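Local coordinates for L-lysine 6-monooxygenase (Pseudomonas syringae pv. tomato, PDB 5CQF), which probably hydroxylates the side-chain amino group of L-lysine, using FAD and NADPH, as a step in siderophore biosynthesis, at residues 16-21 and 165-170; 48-53 and 131-136; 176-181 and 314-319; 324-329 and 344-349. All coordinates share one frame; numbering follows the deposited sequence.

Contact 1: 16-21 and 165-170; sequences AICIGF and VLSSGS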
loop_
_atom_site.group_PDB
_atom_site.type_symbol
_atom_site.label_atom_id
_atom_site.label_comp_id
_atom_site.label_asym_id
_atom_site.label_seq_id
_atom_site.Cartn_x
_atom_site.Cartn_y
_atom_site.Cartn_z
ATOM N N ALA A 16 13.166 -44.405 -12.241
ATOM C CA ALA A 16 12.669 -43.310 -13.035
ATOM C C ALA A 16 13.793 -42.376 -13.469
ATOM O O ALA A 16 14.842 -42.306 -12.822
ATOM C CB ALA A 16 11.630 -42.543 -12.243
ATOM N N ILE A 17 13.554 -41.672 -14.574
ATOM C CA ILE A 17 14.425 -40.589 -15.015
ATOM C C ILE A 17 13.579 -39.344 -15.188
ATOM O O ILE A 17 12.500 -39.379 -15.803
ATOM C CB ILE A 17 15.128 -40.895 -16.352
ATOM C CG1 ILE A 17 16.012 -42.152 -16.261
ATOM C CG2 ILE A 17 15.971 -39.710 -16.801
ATOM C CD1 ILE A 17 17.314 -41.943 -15.517
ATOM N N CYS A 18 14.063 -38.243 -14.624
ATOM C CA CYS A 18 13.445 -36.928 -14.811
ATOM C C CYS A 18 14.363 -36.106 -15.677
ATOM O O CYS A 18 15.553 -35.998 -15.376
ATOM C CB CYS A 18 13.248 -36.221 -13.477
ATOM S SG CYS A 18 12.580 -34.525 -13.603
ATOM N N ILE A 19 13.839 -35.544 -16.758
ATOM C CA ILE A 19 14.644 -34.677 -17.593
ATOM C C ILE A 19 14.367 -33.234 -17.178
ATOM O O ILE A 19 13.250 -32.760 -17.294
ATOM C CB ILE A 19 14.354 -34.872 -19.089
ATOM C CG1 ILE A 19 14.681 -36.312 -19.503
ATOM C CG2 ILE A 19 15.243 -33.958 -19.920
ATOM C CD1 ILE A 19 14.273 -36.648 -20.922
ATOM N N GLY A 20 15.417 -32.553 -16.716
ATOM C CA GLY A 20 15.363 -31.161 -16.309
ATOM C C GLY A 20 15.607 -31.079 -14.820
ATOM O O GLY A 20 14.998 -31.820 -14.032
ATOM N N PHE A 21 16.505 -30.192 -14.412
ATOM C CA PHE A 21 16.639 -29.895 -12.993
ATOM C C PHE A 21 16.518 -28.401 -12.736
ATOM O O PHE A 21 17.262 -27.826 -11.942
ATOM C CB PHE A 21 17.931 -30.473 -12.406
ATOM C CG PHE A 21 17.829 -30.800 -10.952
ATOM C CD1 PHE A 21 16.957 -31.764 -10.517
ATOM C CD2 PHE A 21 18.620 -30.158 -10.024
ATOM C CE1 PHE A 21 16.860 -32.095 -9.176
ATOM C CE2 PHE A 21 18.527 -30.468 -8.674
ATOM C CZ PHE A 21 17.637 -31.440 -8.247
ATOM N N VAL A 165 9.840 -38.660 -16.667
ATOM C CA VAL A 165 9.239 -37.354 -16.368
ATOM C C VAL A 165 9.933 -36.293 -17.203
ATOM O O VAL A 165 11.155 -36.213 -17.209
ATOM C CB VAL A 165 9.360 -37.009 -14.870
ATOM C CG1 VAL A 165 8.681 -35.673 -14.567
ATOM C CG2 VAL A 165 8.752 -38.119 -14.018
ATOM N N LEU A 166 9.163 -35.495 -17.936
ATOM C CA LEU A 166 9.751 -34.423 -18.731
ATOM C C LEU A 166 9.475 -33.151 -18.025
ATOM O O LEU A 166 8.334 -32.803 -17.890
ATOM C CB LEU A 166 9.140 -34.335 -20.119
ATOM C CG LEU A 166 9.830 -35.136 -21.215
ATOM C CD1 LEU A 166 9.659 -36.607 -20.951
ATOM C CD2 LEU A 166 9.214 -34.743 -22.549
ATOM N N SER A 167 10.540 -32.486 -17.581
ATOM C CA SER A 167 10.498 -31.280 -16.740
ATOM C C SER A 167 11.428 -30.267 -17.364
ATOM O O SER A 167 12.126 -29.543 -16.653
ATOM C CB SER A 167 11.015 -31.575 -15.304
ATOM O OG SER A 167 10.112 -32.336 -14.507
ATOM N N SER A 168 11.486 -30.267 -18.693
ATOM C CA SER A 168 12.419 -29.414 -19.451
ATOM C C SER A 168 11.665 -28.239 -20.100
ATOM O O SER A 168 12.250 -27.175 -20.307
ATOM C CB SER A 168 13.195 -30.245 -20.492
ATOM O OG SER A 168 12.470 -31.398 -20.898
ATOM N N GLY A 169 10.378 -28.438 -20.413
ATOM C CA GLY A 169 9.495 -27.358 -20.861
ATOM C C GLY A 169 9.228 -27.341 -22.360
ATOM O O GLY A 169 8.803 -28.354 -22.939
ATOM N N SER A 170 9.465 -26.176 -22.976
ATOM C CA SER A 170 9.173 -25.932 -24.398
ATOM C C SER A 170 10.096 -24.854 -24.942
ATOM O O SER A 170 10.918 -24.334 -24.197
ATOM C CB SER A 170 7.719 -25.516 -24.566
ATOM O OG SER A 170 6.896 -26.666 -24.548
#
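The carbonyl oxygen of I19 takes the amide N of S167 at 2.7 Å, the shortest of three backbone bonds between 16-21 and 165-170. It is also the most bent, 140° at the hydrogen, at the point where 165-170 leaves the sheet. S167 turns its CB in against the same oxygen, 3.2 Å from I19 O, so the carbonyl is closely packed as well as bonded. The two bonds before it are straighter: V165 N gives to I17 O, and I19 N gives to V165 O at 2.8 Å. Together they pair strands 16-19 and 163-166 in parallel, C18 beside V165 and I19 beside L166. Strand 16-19 opens a Rossmann-type sheet, and G20, which follows it, fits the opening glycine of the GxGxxG turn that in relatives lies against the FAD pyrophosphate. G20 has a positive phi of 114°, a conformation that suits glycine, and its bare CA comes 3.6 Å from S167 O. On the face carrying C18 and V165, the sulphur does the touching. SG stands anti to the backbone N (chi1 176°), where it meets S167 OG at 3.4 Å and V165 CG1 at 4.2 Å. The serine hydroxyl is also weakly bonded to N397, and the V165 methyls run on to I422 and L426 of helix 412-428. On the other face, I19 CG2 lies 3.9 Å from S168 OG, while the isoleucine also packs on V135.

Contact 2: 48-53 and 131-136; sequences GYLEAA and FDTPVT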
loop_
_atom_site.group_PDB
_atom_site.type_symbol
_atom_site.label_atom_id
_atom_site.label_comp_id
_atom_site.label_asym_id
_atom_site.label_seq_id
_atom_site.Cartn_x
_atom_site.Cartn_y
_atom_site.Cartn_z
ATOM N N GLY A 48 16.980 -40.538 -11.195
ATOM C CA GLY A 48 18.137 -39.734 -11.613
ATOM C C GLY A 48 17.672 -38.506 -12.374
ATOM O O GLY A 48 16.617 -38.532 -13.010
ATOM N N TYR A 49 18.434 -37.419 -12.325
ATOM C CA TYR A 49 18.018 -36.214 -13.044
ATOM C C TYR A 49 19.084 -35.786 -14.045
ATOM O O TYR A 49 20.271 -35.795 -13.735
ATOM C CB TYR A 49 17.710 -35.063 -12.069
ATOM C CG TYR A 49 16.707 -35.404 -10.996
ATOM C CD1 TYR A 49 17.088 -36.108 -9.870
ATOM C CD2 TYR A 49 15.380 -35.000 -11.099
ATOM C CE1 TYR A 49 16.177 -36.419 -8.872
ATOM C CE2 TYR A 49 14.461 -35.313 -10.116
ATOM C CZ TYR A 49 14.867 -36.018 -8.996
ATOM O OH TYR A 49 13.967 -36.348 -8.010
ATOM N N LEU A 50 18.649 -35.400 -15.238
ATOM C CA LEU A 50 19.565 -35.011 -16.289
ATOM C C LEU A 50 19.256 -33.586 -16.630
ATOM O O LEU A 50 18.157 -33.318 -17.112
ATOM C CB LEU A 50 19.308 -35.855 -17.532
ATOM C CG LEU A 50 19.851 -37.283 -17.686
ATOM C CD1 LEU A 50 20.190 -38.007 -16.390
ATOM C CD2 LEU A 50 18.812 -38.077 -18.450
ATOM N N GLU A 51 20.202 -32.679 -16.402
ATOM C CA GLU A 51 20.004 -31.270 -16.733
ATOM C C GLU A 51 21.024 -30.831 -17.756
ATOM O O GLU A 51 22.218 -31.018 -17.564
ATOM C CB GLU A 51 20.103 -30.405 -15.465
ATOM C CG GLU A 51 20.178 -28.883 -15.650
ATOM C CD GLU A 51 19.116 -28.286 -16.580
ATOM O OE1 GLU A 51 17.952 -28.761 -16.633
ATOM O OE2 GLU A 51 19.454 -27.307 -17.271
ATOM N N ALA A 52 20.551 -30.211 -18.828
ATOM C CA ALA A 52 21.415 -29.824 -19.940
ATOM C C ALA A 52 22.396 -28.715 -19.581
ATOM O O ALA A 52 23.532 -28.737 -20.016
ATOM C CB ALA A 52 20.566 -29.400 -21.126
ATOM N N ALA A 53 21.937 -27.752 -18.794
ATOM C CA ALA A 53 22.720 -26.579 -18.419
ATOM C C ALA A 53 23.600 -26.848 -17.203
ATOM O O ALA A 53 23.423 -27.853 -16.523
ATOM C CB ALA A 53 21.784 -25.416 -18.120
ATOM N N PHE A 131 24.447 -32.648 -14.241
ATOM C CA PHE A 131 24.421 -31.402 -15.028
ATOM C C PHE A 131 25.286 -31.491 -16.314
ATOM O O PHE A 131 25.999 -32.477 -16.530
ATOM C CB PHE A 131 24.880 -30.223 -14.176
ATOM C CG PHE A 131 24.005 -29.946 -12.981
ATOM C CD1 PHE A 131 22.964 -29.026 -13.057
ATOM C CD2 PHE A 131 24.236 -30.582 -11.763
ATOM C CE1 PHE A 131 22.168 -28.749 -11.950
ATOM C CE2 PHE A 131 23.429 -30.317 -10.662
ATOM C CZ PHE A 131 22.404 -29.393 -10.752
ATOM N N ASP A 132 25.201 -30.467 -17.171
ATOM C CA ASP A 132 25.918 -30.443 -18.467
ATOM C C ASP A 132 25.709 -31.725 -19.253
ATOM O O ASP A 132 26.604 -32.201 -19.950
ATOM C CB ASP A 132 27.407 -30.200 -18.247
ATOM C CG ASP A 132 27.667 -28.900 -17.540
ATOM O OD1 ASP A 132 27.142 -27.865 -18.011
ATOM O OD2 ASP A 132 28.365 -28.920 -16.505
ATOM N N THR A 133 24.496 -32.249 -19.153
ATOM C CA THR A 133 24.165 -33.570 -19.631
ATOM C C THR A 133 22.841 -33.485 -20.407
ATOM O O THR A 133 21.783 -33.846 -19.883
ATOM C CB THR A 133 24.072 -34.536 -18.435
ATOM O OG1 THR A 133 25.264 -34.426 -17.647
ATOM C CG2 THR A 133 23.902 -35.968 -18.883
ATOM N N PRO A 134 22.897 -32.977 -21.660
ATOM C CA PRO A 134 21.685 -32.826 -22.484
ATOM C C PRO A 134 21.131 -34.152 -22.994
ATOM O O PRO A 134 21.892 -35.079 -23.232
ATOM C CB PRO A 134 22.162 -31.959 -23.657
ATOM C CG PRO A 134 23.638 -32.195 -23.726
ATOM C CD PRO A 134 24.081 -32.371 -22.307
ATOM N N VAL A 135 19.818 -34.253 -23.147
ATOM C CA VAL A 135 19.258 -35.424 -23.775
ATOM C C VAL A 135 19.167 -35.065 -25.246
ATOM O O VAL A 135 18.628 -34.022 -25.597
ATOM C CB VAL A 135 17.900 -35.807 -23.197
ATOM C CG1 VAL A 135 17.386 -37.085 -23.843
ATOM C CG2 VAL A 135 18.038 -36.002 -21.713
ATOM N N THR A 136 19.771 -35.896 -26.082
ATOM C CA THR A 136 19.782 -35.675 -27.508
ATOM C C THR A 136 18.676 -36.495 -28.155
ATOM O O THR A 136 18.027 -36.032 -29.101
ATOM C CB THR A 136 21.138 -36.071 -28.109
ATOM O OG1 THR A 136 21.412 -37.449 -27.819
ATOM C CG2 THR A 136 22.241 -35.203 -27.529
HETATM O O HOH W 1 18.783 -32.289 -20.307
#
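E51 lays the start of its side chain against the ring of F131 and then bends back to its own loop. Its CB is 4.0 Å from F131 CD1, and CG, set anti to the backbone N (chi1 169°), comes slightly nearer the same ring carbon, approaching obliquely. A bend at chi2 (49°) then carries CD off the straight line, and the carboxylate plane ends up well tilted against the ring. E51 OE2 accepts A53 N at 2.9 Å, met from above the carboxylate plane, while OE1 takes F21 N. One glutamate thus ties down its own turn and the glycine-rich loop of the Rossmann-type fold. It stands just past the end of strand 47-50, the place where many FAD enzymes of this fold carry the acid that binds the adenosine ribose; such a role here would be by analogy. The backbone supplies the bonds between 48-53 and 131-136. T133 N gives to E51 O at 3.0 Å, and D132 N to A53 O at 3.2 Å from well above the carbonyl plane; A53 O also lies at the edge of the F131 ring. Farther along, A52 CB rests on P134 CB, and L50 CD2 meets V135 CG2 at 3.9 Å, the two side chains crossing at about a right angle. A water bridges L50 O and T133 O weakly. Across the contact the hydrogen bonds run from main chain to main chain and the side chains add carbon packing, so the polar grip depends on the course of the two backbones.

Contact 3: 176-181 and 314-319; sequences QAFEAL and SVISAI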
loop_
_atom_site.group_PDB
_atom_site.type_symbol
_atom_site.label_atom_id
_atom_site.label_comp_id
_atom_site.label_asym_id
_atom_site.label_seq_id
_atom_site.Cartn_x
_atom_site.Cartn_y
_atom_site.Cartn_z
ATOM N N GLN A 176 8.226 -17.216 -38.361
ATOM C CA GLN A 176 8.991 -17.393 -39.615
ATOM C C GLN A 176 9.706 -16.124 -40.118
ATOM O O GLN A 176 10.877 -16.189 -40.504
ATOM C CB GLN A 176 8.061 -17.950 -40.716
ATOM C CG GLN A 176 8.554 -17.807 -42.162
ATOM C CD GLN A 176 9.784 -18.652 -42.481
ATOM O OE1 GLN A 176 10.902 -18.331 -42.069
ATOM N NE2 GLN A 176 9.583 -19.732 -43.239
ATOM N N ALA A 177 9.007 -14.987 -40.108
ATOM C CA ALA A 177 9.580 -13.718 -40.577
ATOM C C ALA A 177 10.930 -13.359 -39.920
ATOM O O ALA A 177 11.728 -12.609 -40.500
ATOM C CB ALA A 177 8.579 -12.587 -40.364
ATOM N N PHE A 178 11.186 -13.890 -38.725
ATOM C CA PHE A 178 12.377 -13.526 -37.959
ATOM C C PHE A 178 13.500 -14.564 -37.934
ATOM O O PHE A 178 14.614 -14.218 -37.580
ATOM C CB PHE A 178 11.991 -13.226 -36.510
ATOM C CG PHE A 178 11.007 -12.113 -36.355
ATOM C CD1 PHE A 178 11.403 -10.798 -36.476
ATOM C CD2 PHE A 178 9.681 -12.380 -36.050
ATOM C CE1 PHE A 178 10.492 -9.771 -36.314
ATOM C CE2 PHE A 178 8.768 -11.358 -35.876
ATOM C CZ PHE A 178 9.172 -10.054 -36.010
ATOM N N GLU A 179 13.224 -15.819 -38.277
ATOM C CA GLU A 179 14.219 -16.895 -38.103
ATOM C C GLU A 179 15.591 -16.612 -38.724
ATOM O O GLU A 179 16.623 -16.876 -38.105
ATOM C CB GLU A 179 13.679 -18.241 -38.590
ATOM C CG GLU A 179 13.119 -19.062 -37.443
ATOM C CD GLU A 179 12.314 -20.277 -37.881
ATOM O OE1 GLU A 179 12.629 -20.881 -38.943
ATOM O OE2 GLU A 179 11.365 -20.632 -37.130
ATOM N N ALA A 180 15.607 -16.058 -39.929
ATOM C CA ALA A 180 16.876 -15.760 -40.605
ATOM C C ALA A 180 17.622 -14.623 -39.922
ATOM O O ALA A 180 18.835 -14.450 -40.120
ATOM C CB ALA A 180 16.635 -15.421 -42.072
ATOM N N LEU A 181 16.892 -13.843 -39.122
ATOM C CA LEU A 181 17.432 -12.626 -38.526
ATOM C C LEU A 181 18.004 -12.823 -37.125
ATOM O O LEU A 181 18.796 -11.991 -36.674
ATOM C CB LEU A 181 16.365 -11.526 -38.531
ATOM C CG LEU A 181 15.819 -11.128 -39.906
ATOM C CD1 LEU A 181 14.736 -10.068 -39.781
ATOM C CD2 LEU A 181 16.934 -10.633 -40.821
ATOM N N SER A 314 -1.245 -3.488 -33.324
ATOM C CA SER A 314 -0.276 -3.514 -34.407
ATOM C C SER A 314 0.456 -4.825 -34.578
ATOM O O SER A 314 0.723 -5.541 -33.596
ATOM C CB SER A 314 0.758 -2.418 -34.218
ATOM O OG SER A 314 0.118 -1.161 -34.237
ATOM N N VAL A 315 0.797 -5.122 -35.842
ATOM C CA VAL A 315 1.676 -6.216 -36.155
ATOM C C VAL A 315 2.810 -5.703 -36.996
ATOM O O VAL A 315 2.722 -4.643 -37.599
ATOM C CB VAL A 315 0.986 -7.376 -36.916
ATOM C CG1 VAL A 315 -0.064 -8.055 -36.047
ATOM C CG2 VAL A 315 0.384 -6.903 -38.228
ATOM N N ILE A 316 3.890 -6.465 -37.004
ATOM C CA ILE A 316 5.001 -6.218 -37.890
ATOM C C ILE A 316 4.668 -6.945 -39.178
ATOM O O ILE A 316 4.533 -8.175 -39.198
ATOM C CB ILE A 316 6.319 -6.741 -37.295
ATOM C CG1 ILE A 316 6.597 -6.000 -35.987
ATOM C CG2 ILE A 316 7.462 -6.579 -38.295
ATOM C CD1 ILE A 316 8.004 -6.161 -35.455
ATOM N N SER A 317 4.511 -6.162 -40.234
ATOM C CA SER A 317 4.089 -6.633 -41.541
ATOM C C SER A 317 5.265 -6.754 -42.526
ATOM O O SER A 317 5.136 -7.371 -43.572
ATOM C CB SER A 317 3.048 -5.649 -42.084
ATOM O OG SER A 317 3.599 -4.340 -42.173
ATOM N N ALA A 318 6.388 -6.119 -42.204
ATOM C CA ALA A 318 7.655 -6.312 -42.934
ATOM C C ALA A 318 8.839 -5.840 -42.085
ATOM O O ALA A 318 8.715 -4.923 -41.281
ATOM C CB ALA A 318 7.639 -5.583 -44.275
ATOM N N ILE A 319 9.988 -6.467 -42.290
ATOM C CA ILE A 319 11.215 -6.103 -41.594
ATOM C C ILE A 319 12.412 -6.490 -42.449
ATOM O O ILE A 319 12.418 -7.554 -43.061
ATOM C CB ILE A 319 11.289 -6.804 -40.216
ATOM C CG1 ILE A 319 12.625 -6.521 -39.525
ATOM C CG2 ILE A 319 11.089 -8.305 -40.341
ATOM C CD1 ILE A 319 12.618 -6.840 -38.046
#
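I316 and I319 are three residues apart on one strand, yet both direct their side chains toward 176-181, and F178 touches both. In a regular strand such a pair would face opposite ways; a classic beta bulge at S317 and A318, which both face E329, brings them to the same side. F178 uses the rim of its ring. CE1 meets I319 CD1 at 4.0 Å and CZ meets I316 CD1 at 4.1 Å, both methyls lying near the ring plane and both side chains crossing the phenylalanine at about a right angle. L181 approaches I319 tip to tip, its CD1 being 4.1 Å from I319 CG2 and as close to CG1. The isoleucine offers both branches because CG1 stands anti to the backbone N (chi1 175°), leaving CG2 in the crowded position between N and the carbonyl carbon. The contact is small and made of carbon. It sets the short, weakly bonded helix 176-179 against strand 314-322, an outer strand of the antiparallel sheet, where I316 and I319 also pack on V328 of strand 325-332, while L186 of strand 186-188 touches F178, L181 and I319 alike.

Contact 4: 324-329 and 344-349; sequences DGYRVE and DAVVLG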
loop_
_atom_site.group_PDB
_atom_site.type_symbol
_atom_site.label_atom_id
_atom_site.label_comp_id
_atom_site.label_asym_id
_atom_site.label_seq_id
_atom_site.Cartn_x
_atom_site.Cartn_y
_atom_site.Cartn_z
ATOM N N ASP A 324 22.112 0.185 -41.837
ATOM C CA ASP A 324 21.819 1.149 -40.765
ATOM C C ASP A 324 20.791 0.646 -39.729
ATOM O O ASP A 324 19.984 1.444 -39.250
ATOM C CB ASP A 324 21.297 2.448 -41.378
ATOM C CG ASP A 324 22.047 2.839 -42.607
ATOM O OD1 ASP A 324 21.547 2.530 -43.714
ATOM O OD2 ASP A 324 23.129 3.439 -42.472
ATOM N N GLY A 325 20.813 -0.654 -39.411
ATOM C CA GLY A 325 19.862 -1.266 -38.469
ATOM C C GLY A 325 18.714 -2.009 -39.133
ATOM O O GLY A 325 18.922 -2.724 -40.110
ATOM N N TYR A 326 17.505 -1.855 -38.588
ATOM C CA TYR A 326 16.325 -2.520 -39.118
ATOM C C TYR A 326 15.324 -1.494 -39.580
ATOM O O TYR A 326 15.192 -0.443 -38.956
ATOM C CB TYR A 326 15.675 -3.420 -38.064
ATOM C CG TYR A 326 16.604 -4.501 -37.597
ATOM C CD1 TYR A 326 16.634 -5.744 -38.211
ATOM C CD2 TYR A 326 17.487 -4.275 -36.555
ATOM C CE1 TYR A 326 17.513 -6.726 -37.785
ATOM C CE2 TYR A 326 18.365 -5.255 -36.124
ATOM C CZ TYR A 326 18.379 -6.468 -36.751
ATOM O OH TYR A 326 19.269 -7.410 -36.322
ATOM N N ARG A 327 14.631 -1.820 -40.675
ATOM C CA ARG A 327 13.521 -1.044 -41.192
ATOM C C ARG A 327 12.268 -1.894 -40.965
ATOM O O ARG A 327 12.109 -2.964 -41.550
ATOM C CB ARG A 327 13.738 -0.729 -42.668
ATOM C CG ARG A 327 12.747 0.254 -43.285
ATOM C CD ARG A 327 12.899 0.295 -44.815
ATOM N NE ARG A 327 11.812 0.985 -45.545
ATOM C CZ ARG A 327 10.569 0.516 -45.742
ATOM N NH1 ARG A 327 10.163 -0.663 -45.241
ATOM N NH2 ARG A 327 9.705 1.253 -46.434
ATOM N N VAL A 328 11.394 -1.426 -40.080
ATOM C CA VAL A 328 10.260 -2.232 -39.620
ATOM C C VAL A 328 8.948 -1.586 -40.009
ATOM O O VAL A 328 8.703 -0.416 -39.690
ATOM C CB VAL A 328 10.281 -2.401 -38.097
ATOM C CG1 VAL A 328 9.207 -3.376 -37.678
ATOM C CG2 VAL A 328 11.643 -2.890 -37.629
ATOM N N GLU A 329 8.108 -2.338 -40.707
ATOM C CA GLU A 329 6.811 -1.826 -41.098
ATOM C C GLU A 329 5.781 -2.375 -40.147
ATOM O O GLU A 329 5.652 -3.596 -40.021
ATOM C CB GLU A 329 6.442 -2.234 -42.537
ATOM C CG GLU A 329 5.142 -1.596 -43.037
ATOM C CD GLU A 329 4.607 -2.221 -44.314
ATOM O OE1 GLU A 329 4.204 -3.409 -44.291
ATOM O OE2 GLU A 329 4.573 -1.515 -45.340
ATOM N N ASP A 344 17.828 0.092 -34.171
ATOM C CA ASP A 344 19.137 -0.556 -34.162
ATOM C C ASP A 344 19.031 -1.995 -33.693
ATOM O O ASP A 344 19.842 -2.810 -34.059
ATOM C CB ASP A 344 20.089 0.204 -33.252
ATOM C CG ASP A 344 20.307 1.643 -33.703
ATOM O OD1 ASP A 344 20.698 1.844 -34.884
ATOM O OD2 ASP A 344 20.063 2.576 -32.898
ATOM N N ALA A 345 18.045 -2.312 -32.856
ATOM C CA ALA A 345 17.877 -3.679 -32.376
ATOM C C ALA A 345 16.451 -3.986 -32.006
ATOM O O ALA A 345 15.682 -3.089 -31.705
ATOM C CB ALA A 345 18.775 -3.943 -31.190
ATOM N N VAL A 346 16.138 -5.279 -32.000
ATOM C CA VAL A 346 14.812 -5.779 -31.818
ATOM C C VAL A 346 14.861 -6.885 -30.782
ATOM O O VAL A 346 15.820 -7.683 -30.784
ATOM C CB VAL A 346 14.286 -6.326 -33.139
ATOM C CG1 VAL A 346 12.973 -7.064 -32.956
ATOM C CG2 VAL A 346 14.119 -5.189 -34.130
ATOM N N VAL A 347 13.868 -6.882 -29.868
ATOM C CA VAL A 347 13.689 -7.927 -28.839
ATOM C C VAL A 347 12.327 -8.596 -29.030
ATOM O O VAL A 347 11.309 -7.918 -29.094
ATOM C CB VAL A 347 13.729 -7.370 -27.407
ATOM C CG1 VAL A 347 13.404 -8.450 -26.397
ATOM C CG2 VAL A 347 15.076 -6.788 -27.058
ATOM N N LEU A 348 12.301 -9.920 -29.117
ATOM C CA LEU A 348 11.061 -10.630 -29.356
ATOM C C LEU A 348 10.544 -11.144 -28.056
ATOM O O LEU A 348 11.051 -12.119 -27.545
ATOM C CB LEU A 348 11.255 -11.779 -30.331
ATOM C CG LEU A 348 11.918 -11.404 -31.657
ATOM C CD1 LEU A 348 12.172 -12.658 -32.467
ATOM C CD2 LEU A 348 11.080 -10.442 -32.466
ATOM N N GLY A 349 9.524 -10.486 -27.511
ATOM C CA GLY A 349 8.850 -10.991 -26.315
ATOM C C GLY A 349 7.653 -11.794 -26.769
ATOM O O GLY A 349 6.534 -11.546 -26.357
#
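This is packing between two sheets, carried by the ring of Y326: strand 325-332, the middle of a three-stranded antiparallel sheet, comes up against strand 345-348 of a parallel one. CG of Y326 sits beside its backbone N (chi1 -61°), and from there the ring reaches D344 and A345, where strand 345-348 begins. Its CE2 is 3.5 Å from D344 O, and CD2 of Y326 is 3.7 Å from the same oxygen, which lies at the ring edge near its plane. CE2 also comes within 4.1 Å of A345 CA. Over one face of the tyrosine lies V346, its CG2 4.2 Å from Y326 CD2. The polar end is settled elsewhere, OH bonding to T185 OG1, and H321 stacks on the ring. The parallel sheet looks like the second Rossmann-type unit of the chain, probably the one that serves NADPH, and the antiparallel strands are an excursion between its strands 308-311 and 345-348, an arrangement familiar from two-dinucleotide flavoenzymes. D344 marks the return, directly after strand 338-343. Its CA passes 4.4 Å from G325 CA, a close backbone approach at a residue with no side chain, where phi is positive (100°). The aspartate's CB points away from 324-329, and OD1 forms a salt bridge with R206 at the start of strand 206-210. L186 packs on both Y326 and V346, and L208 on both V328 and V346.

In the fold
The four contacts fall into two pairs in separate parts of the fold. Contacts 1 and 2 have centres about 9 Å apart and share the first Rossmann-type sheet, and just past strand 16-19 G20 N probably bonds to L50 O at 2.9 Å; this is the likely FAD side. Contacts 3 and 4, also about 9 Å apart between centres, meet in the antiparallel sheet, where E329 N probably bonds to A318 O at 2.7 Å, next to the presumed NADPH unit. Between the pairs nothing touches: the centres of contacts 1 and 4 lie about 35 Å apart, on opposite sides of the chain's centre, with nearest atoms about 13 Å apart. The chain passes from strand 163-166 of contact 1 to helix 176-179 of contact 3.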